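Local coordinates for protein geranylgeranyl pyrophosphate synthase (Corynebacterium glutamicum, PDB 3LMD) that probably joins isopentenyl diphosphate units to an allylic diphosphate, building prenyl diphosphates for isoprenoid biosynthesis with magnesium as cofactor, at residues A[236-241]-A[265-270]; A[64-69]-A[143-148]; A[34-39]-A[333-338]; A[284-289]-A[297-302]. One frame throughout, in Å; residues are numbered along the deposited sequence.

Interaction 1: residues A[236-241]-A[265-270]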
loop_
_atom_site.group_PDB
_atom_site.type_symbol
_atom_site.label_atom_id
_atom_site.label_comp_id
_atom_site.label_asym_id
_atom_site.label_seq_id
_atom_site.Cartn_x
_atom_site.Cartn_y
_atom_site.Cartn_z
ATOM N N PHE A 236 -11.576 -21.755 -9.277
ATOM C CA PHE A 236 -12.237 -20.617 -9.959
ATOM C C PHE A 236 -11.457 -20.152 -11.183
ATOM O O PHE A 236 -12.030 -19.918 -12.236
ATOM C CB PHE A 236 -12.399 -19.406 -9.012
ATOM C CG PHE A 236 -13.477 -19.584 -7.959
ATOM C CD1 PHE A 236 -14.419 -20.575 -8.069
ATOM C CD2 PHE A 236 -13.546 -18.731 -6.869
ATOM C CE1 PHE A 236 -15.414 -20.739 -7.095
ATOM C CE2 PHE A 236 -14.532 -18.893 -5.901
ATOM C CZ PHE A 236 -15.463 -19.899 -6.023
ATOM N N GLN A 237 -10.152 -19.954 -11.012
ATOM C CA GLN A 237 -9.345 -19.368 -12.074
ATOM C C GLN A 237 -9.121 -20.366 -13.235
ATOM O O GLN A 237 -9.164 -19.980 -14.388
ATOM C CB GLN A 237 -7.988 -18.910 -11.527
ATOM C CG GLN A 237 -7.190 -18.128 -12.577
ATOM C CD GLN A 237 -7.935 -16.866 -13.002
ATOM O OE1 GLN A 237 -8.111 -15.966 -12.197
ATOM N NE2 GLN A 237 -8.426 -16.823 -14.252
ATOM N N ILE A 238 -8.839 -21.632 -12.929
ATOM C CA ILE A 238 -8.637 -22.584 -14.006
ATOM C C ILE A 238 -9.944 -22.784 -14.786
ATOM O O ILE A 238 -9.942 -22.846 -16.022
ATOM C CB ILE A 238 -8.099 -23.942 -13.498
ATOM C CG1 ILE A 238 -6.736 -23.733 -12.808
ATOM C CG2 ILE A 238 -7.917 -24.907 -14.729
ATOM C CD1 ILE A 238 -6.242 -24.911 -12.045
ATOM N N VAL A 239 -11.067 -22.871 -14.072
ATOM C CA VAL A 239 -12.338 -23.066 -14.737
ATOM C C VAL A 239 -12.620 -21.857 -15.660
ATOM O O VAL A 239 -13.036 -22.030 -16.809
ATOM C CB VAL A 239 -13.515 -23.310 -13.719
ATOM C CG1 VAL A 239 -14.874 -23.110 -14.415
ATOM C CG2 VAL A 239 -13.452 -24.746 -13.124
ATOM N N ASP A 240 -12.384 -20.641 -15.160
ATOM C CA ASP A 240 -12.535 -19.424 -15.979
ATOM C C ASP A 240 -11.659 -19.500 -17.242
ATOM O O ASP A 240 -12.064 -19.094 -18.353
ATOM C CB ASP A 240 -12.107 -18.172 -15.182
ATOM C CG ASP A 240 -13.184 -17.660 -14.235
ATOM O OD1 ASP A 240 -14.324 -18.164 -14.270
ATOM O OD2 ASP A 240 -12.884 -16.727 -13.459
ATOM N N ASP A 241 -10.431 -19.962 -17.058
ATOM C CA ASP A 241 -9.476 -20.039 -18.167
ATOM C C ASP A 241 -9.904 -21.053 -19.221
ATOM O O ASP A 241 -9.767 -20.796 -20.413
ATOM C CB ASP A 241 -8.046 -20.334 -17.666
ATOM C CG ASP A 241 -7.445 -19.162 -16.886
ATOM O OD1 ASP A 241 -7.972 -18.045 -16.979
ATOM O OD2 ASP A 241 -6.456 -19.360 -16.155
ATOM N N PHE A 265 -1.178 -17.119 -22.189
ATOM C CA PHE A 265 -1.456 -18.543 -22.406
ATOM C C PHE A 265 -1.743 -19.222 -21.067
ATOM O O PHE A 265 -0.840 -19.437 -20.278
ATOM C CB PHE A 265 -0.257 -19.243 -23.047
ATOM C CG PHE A 265 0.257 -18.557 -24.275
ATOM C CD1 PHE A 265 -0.624 -17.993 -25.184
ATOM C CD2 PHE A 265 1.617 -18.486 -24.515
ATOM C CE1 PHE A 265 -0.150 -17.345 -26.319
ATOM C CE2 PHE A 265 2.102 -17.862 -25.643
ATOM C CZ PHE A 265 1.223 -17.283 -26.544
ATOM N N THR A 266 -2.999 -19.570 -20.846
ATOM C CA THR A 266 -3.408 -20.207 -19.596
ATOM C C THR A 266 -3.241 -21.740 -19.640
ATOM O O THR A 266 -2.818 -22.303 -20.640
ATOM C CB THR A 266 -4.857 -19.836 -19.312
ATOM O OG1 THR A 266 -5.671 -20.310 -20.394
ATOM C CG2 THR A 266 -4.993 -18.276 -19.250
ATOM N N LEU A 267 -3.595 -22.415 -18.556
ATOM C CA LEU A 267 -3.268 -23.825 -18.395
ATOM C C LEU A 267 -3.569 -24.741 -19.587
ATOM O O LEU A 267 -2.713 -25.525 -19.962
ATOM C CB LEU A 267 -3.974 -24.385 -17.158
ATOM C CG LEU A 267 -3.447 -25.694 -16.608
ATOM C CD1 LEU A 267 -1.926 -25.573 -16.374
ATOM C CD2 LEU A 267 -4.197 -25.985 -15.272
ATOM N N PRO A 268 -4.792 -24.696 -20.150
ATOM C CA PRO A 268 -5.012 -25.634 -21.275
ATOM C C PRO A 268 -4.051 -25.398 -22.447
ATOM O O PRO A 268 -3.671 -26.338 -23.155
ATOM C CB PRO A 268 -6.423 -25.305 -21.748
ATOM C CG PRO A 268 -7.061 -24.502 -20.621
ATOM C CD PRO A 268 -5.967 -23.858 -19.871
ATOM N N VAL A 269 -3.703 -24.140 -22.688
ATOM C CA VAL A 269 -2.800 -23.807 -23.774
ATOM C C VAL A 269 -1.408 -24.298 -23.460
ATOM O O VAL A 269 -0.717 -24.822 -24.336
ATOM C CB VAL A 269 -2.732 -22.256 -24.042
ATOM C CG1 VAL A 269 -1.852 -21.965 -25.309
ATOM C CG2 VAL A 269 -4.104 -21.693 -24.198
ATOM N N LEU A 270 -0.980 -24.136 -22.211
ATOM C CA LEU A 270 0.357 -24.561 -21.822
ATOM C C LEU A 270 0.481 -26.085 -21.904
ATOM O O LEU A 270 1.510 -26.609 -22.300
ATOM C CB LEU A 270 0.694 -24.108 -20.394
ATOM C CG LEU A 270 0.659 -22.570 -20.233
ATOM C CD1 LEU A 270 0.778 -22.184 -18.730
ATOM C CD2 LEU A 270 1.797 -21.971 -21.056
HETATM O O HOH W 1 -7.636 -18.862 -21.099
#
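Thr266 lays its methyl group over one face of the Asp241 carboxylate. CG2 stands almost straight above the plane, 3.5 Å from Asp241 CG, and lies at similar distances from both oxygens, so the contact is carbon against a flat polar group. On the opposite face Gln237, one helical turn earlier, sends its amide NE2 to Asp241 OD1 at 3.0 Å. That bond is bent (142° at the hydrogen) and arrives 44° out of the carboxylate plane. OD2 is engaged by the hydroxyl of Tyr192, so the carboxylate is clamped on both faces and at one oxygen. With chi1 near +60°, Thr266 places OG1 between its backbone N and carbonyl carbon and leaves CG2 for the carboxylate. A water link from OG1 to Asp241 O is doubtful.

Beside this polar contact, Leu267 CD2 is the one branch that meets Ile238, and it packs at 3.9 Å from CG2 and 4.0 Å from CD1. The two aliphatic chains cross obliquely, one leucine methyl lying against both branches of the isoleucine. The sequence from Phe236 to Asp241 begins the second aspartate-rich motif of the prenyl synthase family, FQxxDDxxD. In relatives aspartates of this motif, its first above all, help bind the metal ions that hold the diphosphate; Asp241 here turns instead to Thr266 and Tyr192. The start of helix 267-274 backs that part of helix 219-246. Helix 188-214 touches both partners through Tyr192, while Val317 and Tyr320 of helix 309-328 cover Ile238, and Glu316 of the same helix packs on Leu267.

Interaction 2: residues A[64-69]-A[143-148]; sequences DIVMHL and GDILLA
Val66 holds CG1 opposite its backbone N (chi1 170°) and turns CG2 opposite the carbonyl carbon, so its two methyls diverge toward different residues of helix 132-157. Ile145 has a related first torsion (-168°) that sends CG1 and the chain end away and leaves the short branch, CG2, as the part that meets Val66. Leu146 departs from a staggered setting, with chi1 of -97°, and this together with chi2 of 61° brings its end back toward helix 60-69 although the side chain starts out along a different line.

The outcome is a pair of methyl-to-methyl contacts. Val66 CG2 lies 3.8 Å from Ile145 CG2, the two side chains crossing at about a right angle, and Val66 CG1 lies 4.0 Å from Leu146 CD1. Both are ordinary van der Waals distances. The CA atoms of Val66 and Gly143 are still 8.7 Å apart, and Val66 from one helix and Ile145 and Leu146 from the other fill the space between the backbones. A compact branched residue suits this place, since it offers one methyl to each neighbour.

Around these methyls, Leu146 also packs on Leu55 and on Ile106, Leu109 and Tyr113 of helix 95-118, which carries the first aspartate-rich motif. Its side chain is about 12 Å from that of Asp115, a residue seen to bind calcium in this protein, though no ion is bound to this chain here. Ile145 leans on Gly170 of the second subunit, and Ile65 on Met177 of that subunit. Such layers of apolar helix packing, continuous with the dimer interface, are characteristic of the all-helical isoprenoid synthase fold.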
loop_
_atom_site.group_PDB
_atom_site.type_symbol
_atom_site.label_atom_id
_atom_site.label_comp_id
_atom_site.label_asym_id
_atom_site.label_seq_id
_atom_site.Cartn_x
_atom_site.Cartn_y
_atom_site.Cartn_z
ATOM N N ASP A 64 -14.136 11.664 -2.992
ATOM C CA ASP A 64 -14.741 11.780 -4.348
ATOM C C ASP A 64 -14.041 10.854 -5.305
ATOM O O ASP A 64 -14.669 10.184 -6.126
ATOM C CB ASP A 64 -14.644 13.203 -4.882
ATOM C CG ASP A 64 -15.557 14.140 -4.154
ATOM O OD1 ASP A 64 -16.471 13.629 -3.488
ATOM O OD2 ASP A 64 -15.364 15.368 -4.233
ATOM N N ILE A 65 -12.716 10.804 -5.204
ATOM C CA ILE A 65 -11.974 9.923 -6.086
ATOM C C ILE A 65 -12.248 8.452 -5.819
ATOM O O ILE A 65 -12.505 7.660 -6.741
ATOM C CB ILE A 65 -10.457 10.278 -6.080
ATOM C CG1 ILE A 65 -10.248 11.538 -6.923
ATOM C CG2 ILE A 65 -9.652 9.136 -6.627
ATOM C CD1 ILE A 65 -9.169 12.472 -6.417
ATOM N N VAL A 66 -12.234 8.060 -4.548
ATOM C CA VAL A 66 -12.466 6.672 -4.231
ATOM C C VAL A 66 -13.890 6.226 -4.649
ATOM O O VAL A 66 -14.092 5.110 -5.156
ATOM C CB VAL A 66 -12.261 6.402 -2.710
ATOM C CG1 VAL A 66 -12.760 5.004 -2.370
ATOM C CG2 VAL A 66 -10.755 6.563 -2.316
ATOM N N MET A 67 -14.873 7.101 -4.457
ATOM C CA MET A 67 -16.257 6.749 -4.812
ATOM C C MET A 67 -16.423 6.636 -6.339
ATOM O O MET A 67 -17.208 5.821 -6.836
ATOM C CB MET A 67 -17.245 7.782 -4.263
ATOM C CG MET A 67 -17.407 7.788 -2.735
ATOM S SD MET A 67 -18.346 6.391 -2.041
ATOM C CE MET A 67 -17.070 5.354 -1.747
ATOM N N HIS A 68 -15.692 7.446 -7.075
ATOM C CA HIS A 68 -15.742 7.352 -8.506
ATOM C C HIS A 68 -15.143 6.094 -9.073
ATOM O O HIS A 68 -15.511 5.675 -10.139
ATOM C CB HIS A 68 -15.174 8.577 -9.188
ATOM C CG HIS A 68 -15.351 8.558 -10.674
ATOM N ND1 HIS A 68 -16.569 8.322 -11.270
ATOM C CD2 HIS A 68 -14.465 8.709 -11.684
ATOM C CE1 HIS A 68 -16.431 8.340 -12.581
ATOM N NE2 HIS A 68 -15.163 8.573 -12.859
ATOM N N LEU A 69 -14.214 5.495 -8.358
ATOM C CA LEU A 69 -13.580 4.241 -8.761
ATOM C C LEU A 69 -14.341 3.043 -8.228
ATOM O O LEU A 69 -14.120 1.919 -8.654
ATOM C CB LEU A 69 -12.148 4.165 -8.231
ATOM C CG LEU A 69 -11.029 4.853 -9.005
ATOM C CD1 LEU A 69 -9.760 4.871 -8.160
ATOM C CD2 LEU A 69 -10.792 4.133 -10.325
ATOM N N GLY A 143 -5.732 3.025 -3.913
ATOM C CA GLY A 143 -5.325 1.727 -3.374
ATOM C C GLY A 143 -4.639 1.938 -2.025
ATOM O O GLY A 143 -4.910 1.219 -1.068
ATOM N N ASP A 144 -3.780 2.948 -1.925
ATOM C CA ASP A 144 -3.052 3.178 -0.658
ATOM C C ASP A 144 -3.967 3.603 0.502
ATOM O O ASP A 144 -3.760 3.177 1.670
ATOM C CB ASP A 144 -1.951 4.229 -0.838
ATOM C CG ASP A 144 -0.800 3.722 -1.713
ATOM O OD1 ASP A 144 -0.767 2.517 -2.034
ATOM O OD2 ASP A 144 0.077 4.527 -2.085
ATOM N N ILE A 145 -4.940 4.480 0.230
ATOM C CA ILE A 145 -5.771 4.932 1.330
ATOM C C ILE A 145 -6.648 3.750 1.770
ATOM O O ILE A 145 -6.954 3.618 2.967
ATOM C CB ILE A 145 -6.652 6.201 1.002
ATOM C CG1 ILE A 145 -7.258 6.774 2.287
ATOM C CG2 ILE A 145 -7.791 5.885 -0.031
ATOM C CD1 ILE A 145 -6.268 7.575 3.153
ATOM N N LEU A 146 -7.016 2.880 0.835
ATOM C CA LEU A 146 -7.753 1.654 1.232
ATOM C C LEU A 146 -6.938 0.800 2.201
ATOM O O LEU A 146 -7.454 0.312 3.220
ATOM C CB LEU A 146 -8.227 0.840 0.000
ATOM C CG LEU A 146 -9.688 1.107 -0.405
ATOM C CD1 LEU A 146 -9.965 2.567 -0.792
ATOM C CD2 LEU A 146 -10.024 0.165 -1.537
ATOM N N LEU A 147 -5.656 0.631 1.906
ATOM C CA LEU A 147 -4.760 -0.101 2.828
ATOM C C LEU A 147 -4.687 0.601 4.188
ATOM O O LEU A 147 -4.678 -0.056 5.232
ATOM C CB LEU A 147 -3.348 -0.300 2.204
ATOM C CG LEU A 147 -3.468 -1.150 0.907
ATOM C CD1 LEU A 147 -2.251 -1.107 0.004
ATOM C CD2 LEU A 147 -3.856 -2.633 1.183
ATOM N N ALA A 148 -4.683 1.927 4.205
ATOM C CA ALA A 148 -4.701 2.634 5.500
ATOM C C ALA A 148 -6.022 2.357 6.259
ATOM O O ALA A 148 -6.005 2.140 7.470
ATOM C CB ALA A 148 -4.525 4.157 5.323
#

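Interaction 3: residues A[34-39]-A[333-338]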
loop_
_atom_site.group_PDB
_atom_site.type_symbol
_atom_site.label_atom_id
_atom_site.label_comp_id
_atom_site.label_asym_id
_atom_site.label_seq_id
_atom_site.Cartn_x
_atom_site.Cartn_y
_atom_site.Cartn_z
ATOM N N PRO A 34 -32.856 -22.140 4.162
ATOM C CA PRO A 34 -33.498 -20.829 4.240
ATOM C C PRO A 34 -33.037 -19.974 5.413
ATOM O O PRO A 34 -32.930 -18.760 5.258
ATOM C CB PRO A 34 -34.988 -21.177 4.377
ATOM C CG PRO A 34 -35.107 -22.498 3.695
ATOM C CD PRO A 34 -33.853 -23.224 4.092
ATOM N N GLU A 35 -32.772 -20.566 6.578
ATOM C CA GLU A 35 -32.242 -19.745 7.682
ATOM C C GLU A 35 -30.789 -19.360 7.438
ATOM O O GLU A 35 -30.415 -18.206 7.617
ATOM C CB GLU A 35 -32.368 -20.402 9.056
ATOM C CG GLU A 35 -33.783 -20.590 9.512
ATOM C CD GLU A 35 -34.260 -21.960 9.151
ATOM O OE1 GLU A 35 -35.210 -22.071 8.338
ATOM O OE2 GLU A 35 -33.643 -22.929 9.653
ATOM N N LEU A 36 -29.966 -20.330 7.043
ATOM C CA LEU A 36 -28.597 -20.010 6.657
ATOM C C LEU A 36 -28.654 -18.778 5.757
ATOM O O LEU A 36 -27.967 -17.779 6.008
ATOM C CB LEU A 36 -27.936 -21.171 5.905
ATOM C CG LEU A 36 -26.466 -20.916 5.537
ATOM C CD1 LEU A 36 -25.679 -20.562 6.815
ATOM C CD2 LEU A 36 -25.843 -22.108 4.822
ATOM N N THR A 37 -29.485 -18.859 4.720
ATOM C CA THR A 37 -29.623 -17.781 3.737
ATOM C C THR A 37 -29.923 -16.421 4.407
ATOM O O THR A 37 -29.263 -15.410 4.113
ATOM C CB THR A 37 -30.664 -18.146 2.634
ATOM O OG1 THR A 37 -30.182 -19.257 1.859
ATOM C CG2 THR A 37 -30.914 -16.960 1.685
ATOM N N ALA A 38 -30.882 -16.399 5.329
ATOM C CA ALA A 38 -31.286 -15.149 5.990
ATOM C C ALA A 38 -30.193 -14.544 6.890
ATOM O O ALA A 38 -29.968 -13.321 6.897
ATOM C CB ALA A 38 -32.564 -15.367 6.795
ATOM N N ARG A 39 -29.558 -15.398 7.686
ATOM C CA ARG A 39 -28.508 -14.983 8.604
ATOM C C ARG A 39 -27.328 -14.402 7.819
ATOM O O ARG A 39 -26.822 -13.325 8.139
ATOM C CB ARG A 39 -28.026 -16.181 9.431
ATOM C CG ARG A 39 -28.996 -16.645 10.512
ATOM C CD ARG A 39 -28.334 -17.655 11.457
ATOM N NE ARG A 39 -27.614 -18.729 10.755
ATOM C CZ ARG A 39 -28.163 -19.881 10.360
ATOM N NH1 ARG A 39 -29.450 -20.120 10.572
ATOM N NH2 ARG A 39 -27.428 -20.796 9.739
ATOM N N ASP A 333 -20.208 -32.107 9.570
ATOM C CA ASP A 333 -21.292 -32.159 8.638
ATOM C C ASP A 333 -22.332 -31.102 9.023
ATOM O O ASP A 333 -22.602 -30.888 10.216
ATOM C CB ASP A 333 -21.841 -33.587 8.646
ATOM C CG ASP A 333 -20.704 -34.638 8.531
ATOM O OD1 ASP A 333 -19.519 -34.240 8.341
ATOM O OD2 ASP A 333 -20.979 -35.852 8.628
ATOM N N SER A 334 -22.860 -30.408 8.018
ATOM C CA SER A 334 -23.778 -29.287 8.246
ATOM C C SER A 334 -24.191 -28.736 6.911
ATOM O O SER A 334 -23.569 -29.015 5.879
ATOM C CB SER A 334 -23.116 -28.172 9.062
ATOM O OG SER A 334 -22.017 -27.606 8.334
ATOM N N THR A 335 -25.243 -27.941 6.901
ATOM C CA THR A 335 -25.697 -27.316 5.692
ATOM C C THR A 335 -24.685 -26.305 5.220
ATOM O O THR A 335 -24.605 -26.033 4.061
ATOM C CB THR A 335 -27.019 -26.581 5.850
ATOM O OG1 THR A 335 -26.930 -25.662 6.921
ATOM C CG2 THR A 335 -28.108 -27.523 6.095
ATOM N N VAL A 336 -23.933 -25.735 6.134
ATOM C CA VAL A 336 -22.914 -24.769 5.689
ATOM C C VAL A 336 -21.801 -25.546 4.997
ATOM O O VAL A 336 -21.317 -25.139 3.953
ATOM C CB VAL A 336 -22.362 -23.928 6.830
ATOM C CG1 VAL A 336 -21.216 -22.971 6.318
ATOM C CG2 VAL A 336 -23.489 -23.078 7.417
ATOM N N LYS A 337 -21.395 -26.677 5.573
ATOM C CA LYS A 337 -20.396 -27.507 4.877
ATOM C C LYS A 337 -20.829 -27.836 3.458
ATOM O O LYS A 337 -20.024 -27.761 2.516
ATOM C CB LYS A 337 -20.104 -28.792 5.662
ATOM C CG LYS A 337 -19.128 -29.754 4.978
ATOM C CD LYS A 337 -18.541 -30.762 5.980
ATOM C CE LYS A 337 -18.307 -32.125 5.308
ATOM N NZ LYS A 337 -17.598 -33.054 6.265
ATOM N N GLU A 338 -22.096 -28.216 3.290
ATOM C CA GLU A 338 -22.580 -28.622 1.975
ATOM C C GLU A 338 -22.738 -27.435 1.017
ATOM O O GLU A 338 -22.603 -27.601 -0.190
ATOM C CB GLU A 338 -23.908 -29.402 2.083
ATOM C CG GLU A 338 -23.752 -30.830 2.697
ATOM C CD GLU A 338 -22.564 -31.633 2.123
ATOM O OE1 GLU A 338 -22.446 -31.781 0.880
ATOM O OE2 GLU A 338 -21.746 -32.123 2.922
#
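Leu36 opens its two methyls around one branch of Val336. Val336 CG2 sits 3.4 Å from Leu36 CD1, tighter than a usual carbon contact, and 3.6 Å from CD2, so it fits into the fork of the leucine as the side chains cross at about a right angle. The pairing suits both residue types: the leucine fork takes a single valine methyl. The fork faces helix 335-349 because Leu36 CG is opposite its backbone N (chi1 -177°). Thr335 borders the site, its OG1 4.3 Å from Leu36 CD2.

This joins the start of helix 34-55, near the N-terminus, to the start of the C-terminal helix 335-349 within the all-helical prenyl synthase fold. Phe31 packs on Leu36 and Phe88 on Val336, extending the apolar patch.

Further out, Asp33 serves both sides: OD2 accepts from Leu36 N, and OD1 is hydrogen-bonded to Thr335 OG1. Ser334 is the N-cap of the C-terminal helix, where its short hydroxyl can accept from an N-H of the first turn: Lys337 N points to its OG at 3.0 Å along a nearly straight line (166°). Lys337 NZ reaches back 3.1 Å to Asp333 OD1 in a salt bridge and also donates to the backbone carbonyls of Leu328 and Leu331.

Interaction 4: residues A[284-289]-A[297-302]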
loop_
_atom_site.group_PDB
_atom_site.type_symbol
_atom_site.label_atom_id
_atom_site.label_comp_id
_atom_site.label_asym_id
_atom_site.label_seq_id
_atom_site.Cartn_x
_atom_site.Cartn_y
_atom_site.Cartn_z
ATOM N N ARG A 284 3.232 -24.755 -31.042
ATOM C CA ARG A 284 4.546 -24.205 -30.681
ATOM C C ARG A 284 5.051 -23.253 -31.777
ATOM O O ARG A 284 5.599 -22.194 -31.486
ATOM C CB ARG A 284 5.584 -25.294 -30.392
ATOM C CG ARG A 284 5.386 -26.056 -29.053
ATOM C CD ARG A 284 6.530 -27.035 -28.712
ATOM N NE ARG A 284 6.594 -28.207 -29.614
ATOM C CZ ARG A 284 5.846 -29.303 -29.502
ATOM N NH1 ARG A 284 5.991 -30.296 -30.369
ATOM N NH2 ARG A 284 4.949 -29.417 -28.529
ATOM N N ASP A 285 4.861 -23.641 -33.031
ATOM C CA ASP A 285 5.200 -22.785 -34.160
ATOM C C ASP A 285 4.433 -21.462 -34.147
ATOM O O ASP A 285 5.004 -20.402 -34.380
ATOM C CB ASP A 285 4.914 -23.513 -35.467
ATOM C CG ASP A 285 5.488 -22.791 -36.665
ATOM O OD1 ASP A 285 6.681 -22.420 -36.617
ATOM O OD2 ASP A 285 4.744 -22.596 -37.652
ATOM N N ILE A 286 3.134 -21.521 -33.891
ATOM C CA ILE A 286 2.313 -20.328 -33.954
ATOM C C ILE A 286 2.413 -19.403 -32.735
ATOM O O ILE A 286 2.466 -18.181 -32.892
ATOM C CB ILE A 286 0.843 -20.669 -34.212
ATOM C CG1 ILE A 286 0.709 -21.417 -35.549
ATOM C CG2 ILE A 286 -0.011 -19.390 -34.176
ATOM C CD1 ILE A 286 -0.704 -21.986 -35.838
ATOM N N LEU A 287 2.443 -19.980 -31.533
ATOM C CA LEU A 287 2.247 -19.214 -30.289
ATOM C C LEU A 287 3.539 -18.682 -29.698
ATOM O O LEU A 287 4.000 -19.153 -28.658
ATOM C CB LEU A 287 1.541 -20.062 -29.235
ATOM C CG LEU A 287 0.086 -20.398 -29.549
ATOM C CD1 LEU A 287 -0.504 -21.243 -28.428
ATOM C CD2 LEU A 287 -0.717 -19.136 -29.736
ATOM N N THR A 288 4.089 -17.702 -30.364
ATOM C CA THR A 288 5.349 -17.117 -29.998
ATOM C C THR A 288 5.082 -15.772 -29.320
ATOM O O THR A 288 5.989 -15.131 -28.837
ATOM C CB THR A 288 6.154 -16.836 -31.233
ATOM O OG1 THR A 288 5.317 -16.195 -32.183
ATOM C CG2 THR A 288 6.645 -18.082 -31.806
ATOM N N GLY A 289 3.830 -15.347 -29.298
ATOM C CA GLY A 289 3.501 -14.071 -28.721
ATOM C C GLY A 289 2.060 -13.790 -28.995
ATOM O O GLY A 289 1.342 -14.683 -29.369
ATOM N N VAL A 297 -6.150 -16.387 -34.473
ATOM C CA VAL A 297 -6.798 -16.721 -33.209
ATOM C C VAL A 297 -7.752 -17.896 -33.385
ATOM O O VAL A 297 -7.681 -18.881 -32.643
ATOM C CB VAL A 297 -7.565 -15.516 -32.614
ATOM C CG1 VAL A 297 -8.521 -15.972 -31.524
ATOM C CG2 VAL A 297 -6.585 -14.485 -32.082
ATOM N N ASN A 298 -8.640 -17.785 -34.370
ATOM C CA ASN A 298 -9.582 -18.835 -34.688
ATOM C C ASN A 298 -8.886 -20.180 -34.984
ATOM O O ASN A 298 -9.368 -21.240 -34.592
ATOM C CB ASN A 298 -10.442 -18.413 -35.881
ATOM C CG ASN A 298 -11.570 -19.382 -36.158
ATOM O OD1 ASN A 298 -12.394 -19.658 -35.284
ATOM N ND2 ASN A 298 -11.620 -19.903 -37.379
ATOM N N HIS A 299 -7.764 -20.128 -35.689
ATOM C CA HIS A 299 -7.057 -21.337 -36.072
ATOM C C HIS A 299 -6.458 -21.972 -34.804
ATOM O O HIS A 299 -6.551 -23.174 -34.600
ATOM C CB HIS A 299 -5.971 -21.018 -37.112
ATOM C CG HIS A 299 -5.182 -22.215 -37.554
ATOM N ND1 HIS A 299 -5.778 -23.373 -38.007
ATOM C CD2 HIS A 299 -3.846 -22.431 -37.611
ATOM C CE1 HIS A 299 -4.842 -24.257 -38.317
ATOM N NE2 HIS A 299 -3.660 -23.712 -38.082
ATOM N N VAL A 300 -5.864 -21.149 -33.949
ATOM C CA VAL A 300 -5.356 -21.615 -32.660
ATOM C C VAL A 300 -6.450 -22.243 -31.785
ATOM O O VAL A 300 -6.267 -23.336 -31.244
ATOM C CB VAL A 300 -4.647 -20.502 -31.894
ATOM C CG1 VAL A 300 -4.248 -20.994 -30.482
ATOM C CG2 VAL A 300 -3.431 -20.050 -32.665
ATOM N N LEU A 301 -7.589 -21.569 -31.658
ATOM C CA LEU A 301 -8.720 -22.137 -30.921
ATOM C C LEU A 301 -9.154 -23.484 -31.506
ATOM O O LEU A 301 -9.581 -24.374 -30.784
ATOM C CB LEU A 301 -9.914 -21.170 -30.921
ATOM C CG LEU A 301 -9.761 -19.878 -30.101
ATOM C CD1 LEU A 301 -10.890 -18.879 -30.424
ATOM C CD2 LEU A 301 -9.710 -20.173 -28.598
ATOM N N GLU A 302 -9.074 -23.635 -32.821
ATOM C CA GLU A 302 -9.399 -24.937 -33.420
ATOM C C GLU A 302 -8.352 -25.988 -33.063
ATOM O O GLU A 302 -8.705 -27.098 -32.646
ATOM C CB GLU A 302 -9.549 -24.826 -34.951
ATOM C CG GLU A 302 -9.966 -26.118 -35.627
ATOM C CD GLU A 302 -11.226 -26.730 -35.017
ATOM O OE1 GLU A 302 -12.191 -25.973 -34.760
ATOM O OE2 GLU A 302 -11.257 -27.970 -34.801
#
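Ile286 and Leu287, where helix 278-286 gives way to the loop, pack on Val300 and His299 of helix 294-306 within a helix-loop-helix hairpin. The second arm also carries Glu302, seen with Ser305 to bind calcium in this protein, though no ion is bound to this chain here.

On its side Ile286 touches with both branches. CG2 meets Val300 CG2 at 3.8 Å, the two side chains sliding past each other in opposite directions. The longer branch is extended (chi2 172°), which carries CD1 to the imidazole of His299, 3.6 Å from CD2. The two side chains cross there at about a right angle, and the ring is anchored through its NE2 to Glu282 OE2, which should limit its rotation. Leu287 meets Val300 tip to tip, its CD2 4.1 Å from CG1.

Leu287 is also the centre of an inverse gamma turn, in which Thr288 N makes a weak bond to Ile286 O; the backbone turns there while the leucine stays in the apolar layer. Leu260 and Leu291 pack against Val300, and Phe265 and Val269 against Leu287. Isoleucine, leucine and valine suit these places, so that apolar side chains fill the inner side of a helical hairpin.

In the fold
The four contacts are spread over one helical fold. Along the chain, interaction 2 closes before interaction 1 opens, and interaction 1 before interaction 4, while interaction 3 spans all of them by joining residues near the two ends of the chain. Interactions 1 and 4 are neighbours, with centres 16 Å apart, brought together by helices 267-274 and 278-286, which are consecutive in the chain. Interaction 2 lies on the opposite side of the chain's centre from interaction 1, their centres 31 Å apart, beside the dimer interface. Interaction 3 is remotest from interaction 4, with centres 46 Å apart. The second aspartate-rich motif in interaction 1 is thus backed by packing that continues into the hairpin of interaction 4.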